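Local coordinates for protein tropomodulin TMD-1 (PDB 1PGV) that probably caps the pointed end of actin filaments, blocking elongation and depolymerization there, this chain being its C-terminal domain, at residues V46-M51 and F75-T80. Residues are numbered along the deposited sequence; the frame is centred on the assembly and turned at random. Where two conformers were deposited one is given.
Sequences VNINNM and FSLANT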
loop_
_atom_site.group_PDB
_atom_site.type_symbol
_atom_site.label_atom_id
_atom_site.label_comp_id
_atom_site.label_asym_id
_atom_site.label_seq_id
_atom_site.Cartn_x
_atom_site.Cartn_y
_atom_site.Cartn_z
ATOM N N VAL A 46 0.981 -5.639 11.286
ATOM C CA VAL A 46 -0.055 -4.893 11.981
ATOM C C VAL A 46 -1.285 -5.045 11.106
ATOM O O VAL A 46 -1.295 -4.615 9.952
ATOM C CB VAL A 46 0.301 -3.398 12.114
ATOM C CG1 VAL A 46 -0.859 -2.644 12.747
ATOM C CG2 VAL A 46 1.549 -3.233 12.955
ATOM N N ASN A 47 -2.319 -5.675 11.649
ATOM C CA ASN A 47 -3.540 -5.906 10.900
ATOM C C ASN A 47 -4.741 -5.386 11.677
ATOM O O ASN A 47 -5.091 -5.937 12.722
ATOM C CB ASN A 47 -3.710 -7.408 10.646
ATOM C CG ASN A 47 -4.841 -7.719 9.690
ATOM O OD1 ASN A 47 -5.917 -7.122 9.759
ATOM N ND2 ASN A 47 -4.610 -8.674 8.796
ATOM N N ILE A 48 -5.366 -4.321 11.180
ATOM C CA ILE A 48 -6.544 -3.779 11.848
ATOM C C ILE A 48 -7.758 -3.887 10.936
ATOM O O ILE A 48 -8.687 -3.078 11.015
ATOM C CB ILE A 48 -6.350 -2.304 12.266
ATOM C CG1 ILE A 48 -6.139 -1.423 11.032
ATOM C CG2 ILE A 48 -5.175 -2.192 13.226
ATOM C CD1 ILE A 48 -6.058 0.063 11.357
ATOM N N ASN A 49 -7.745 -4.894 10.068
ATOM C CA ASN A 49 -8.849 -5.117 9.145
ATOM C C ASN A 49 -10.171 -5.218 9.900
ATOM O O ASN A 49 -10.244 -5.846 10.956
ATOM C CB ASN A 49 -8.638 -6.407 8.343
ATOM C CG ASN A 49 -7.526 -6.292 7.310
ATOM O OD1 ASN A 49 -7.013 -5.204 7.048
ATOM N ND2 ASN A 49 -7.161 -7.419 6.710
ATOM N N ASN A 50 -11.206 -4.584 9.352
ATOM C CA ASN A 50 -12.547 -4.610 9.928
ATOM C C ASN A 50 -12.741 -3.863 11.244
ATOM O O ASN A 50 -13.802 -3.962 11.857
ATOM C CB ASN A 50 -13.001 -6.060 10.103
ATOM C CG ASN A 50 -12.777 -6.887 8.860
ATOM O OD1 ASN A 50 -13.284 -6.565 7.783
ATOM N ND2 ASN A 50 -12.008 -7.964 8.997
ATOM N N MET A 51 -11.733 -3.114 11.677
ATOM C CA MET A 51 -11.843 -2.358 12.920
ATOM C C MET A 51 -12.348 -0.938 12.648
ATOM O O MET A 51 -11.575 0.018 12.635
ATOM C CB MET A 51 -10.487 -2.315 13.634
ATOM C CG MET A 51 -10.008 -3.682 14.110
ATOM S SD MET A 51 -8.459 -3.631 15.037
ATOM C CE MET A 51 -9.060 -3.285 16.693
ATOM N N PHE A 75 1.097 -4.176 6.649
ATOM C CA PHE A 75 0.200 -3.223 7.284
ATOM C C PHE A 75 -1.128 -3.313 6.549
ATOM O O PHE A 75 -1.216 -2.990 5.365
ATOM C CB PHE A 75 0.795 -1.813 7.194
ATOM C CG PHE A 75 0.059 -0.782 8.009
ATOM C CD1 PHE A 75 -0.730 -1.158 9.093
ATOM C CD2 PHE A 75 0.187 0.573 7.715
ATOM C CE1 PHE A 75 -1.379 -0.200 9.873
ATOM C CE2 PHE A 75 -0.458 1.539 8.490
ATOM C CZ PHE A 75 -1.241 1.150 9.570
ATOM N N SER A 76 -2.159 -3.784 7.246
ATOM C CA SER A 76 -3.466 -3.944 6.625
ATOM C C SER A 76 -4.545 -3.162 7.364
ATOM O O SER A 76 -4.695 -3.284 8.582
ATOM C CB SER A 76 -3.842 -5.427 6.578
ATOM O OG SER A 76 -4.968 -5.643 5.746
ATOM N N LEU A 77 -5.286 -2.354 6.609
ATOM C CA LEU A 77 -6.364 -1.537 7.160
ATOM C C LEU A 77 -7.597 -1.701 6.284
ATOM O O LEU A 77 -8.325 -0.736 6.035
ATOM C CB LEU A 77 -5.979 -0.055 7.174
ATOM C CG LEU A 77 -4.594 0.387 7.636
ATOM C CD1 LEU A 77 -3.569 0.076 6.550
ATOM C CD2 LEU A 77 -4.615 1.888 7.918
ATOM N N ALA A 78 -7.822 -2.917 5.805
ATOM C CA ALA A 78 -8.967 -3.192 4.951
ATOM C C ALA A 78 -10.271 -3.055 5.723
ATOM O O ALA A 78 -10.357 -3.418 6.894
ATOM C CB ALA A 78 -8.863 -4.596 4.362
ATOM N N ASN A 79 -11.284 -2.519 5.054
ATOM C CA ASN A 79 -12.595 -2.354 5.660
ATOM C C ASN A 79 -12.554 -1.722 7.051
ATOM O O ASN A 79 -13.042 -2.302 8.022
ATOM C CB ASN A 79 -13.296 -3.711 5.719
ATOM C CG ASN A 79 -14.755 -3.600 6.097
ATOM O OD1 ASN A 79 -15.491 -2.781 5.542
ATOM N ND2 ASN A 79 -15.189 -4.438 7.035
ATOM N N THR A 80 -11.957 -0.537 7.144
ATOM C CA THR A 80 -11.879 0.191 8.405
ATOM C C THR A 80 -12.613 1.521 8.247
ATOM O O THR A 80 -12.506 2.405 9.094
ATOM C CB THR A 80 -10.424 0.482 8.812
ATOM O OG1 THR A 80 -9.737 1.104 7.721
ATOM C CG2 THR A 80 -9.707 -0.810 9.196
#
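With CG of Asn49 anti to its carbonyl carbon (chi1 -71°) and OG of Ser76 anti to the backbone N (chi1 -168°), amide and hydroxyl meet just beyond the ends of two neighbouring parallel strands of a leucine-rich-repeat-like fold, joined by the beta-alpha-beta crossover through helix 56-66. OD1 of Asn49 takes a 2.7 Å bond from Ala78 N, which comes in from above the carbonyl plane; a second, from OG of the Ser76 conformer given here, is so short at 2.5 Å that its length is doubtful. The backbone ladder runs through Ser76 N to Val46 O and Ile48 N to Ser76 O, and resumes at Asn50 N to Ala78 O (2.8 Å), the Asn49 amide filling in between. An alanine in place of Asn49 would probably leave Ala78 N without this acceptor and the Ser76 hydroxyl free to turn. On the helix side, Ile48 CD1 lies alongside Leu77 CG at 4.0 Å, and Leu62 of helix 56-66 touches both Ile48 and Phe75. Asn47 OD1 accepts from Asn49 N in an Asx turn, overlapping the type II turn Ile48-Met51. Farther along the loops, Asn79 ND2 donates to a lone pair of Asn50 OD1 at 3.0 Å, the amide planes 66° apart.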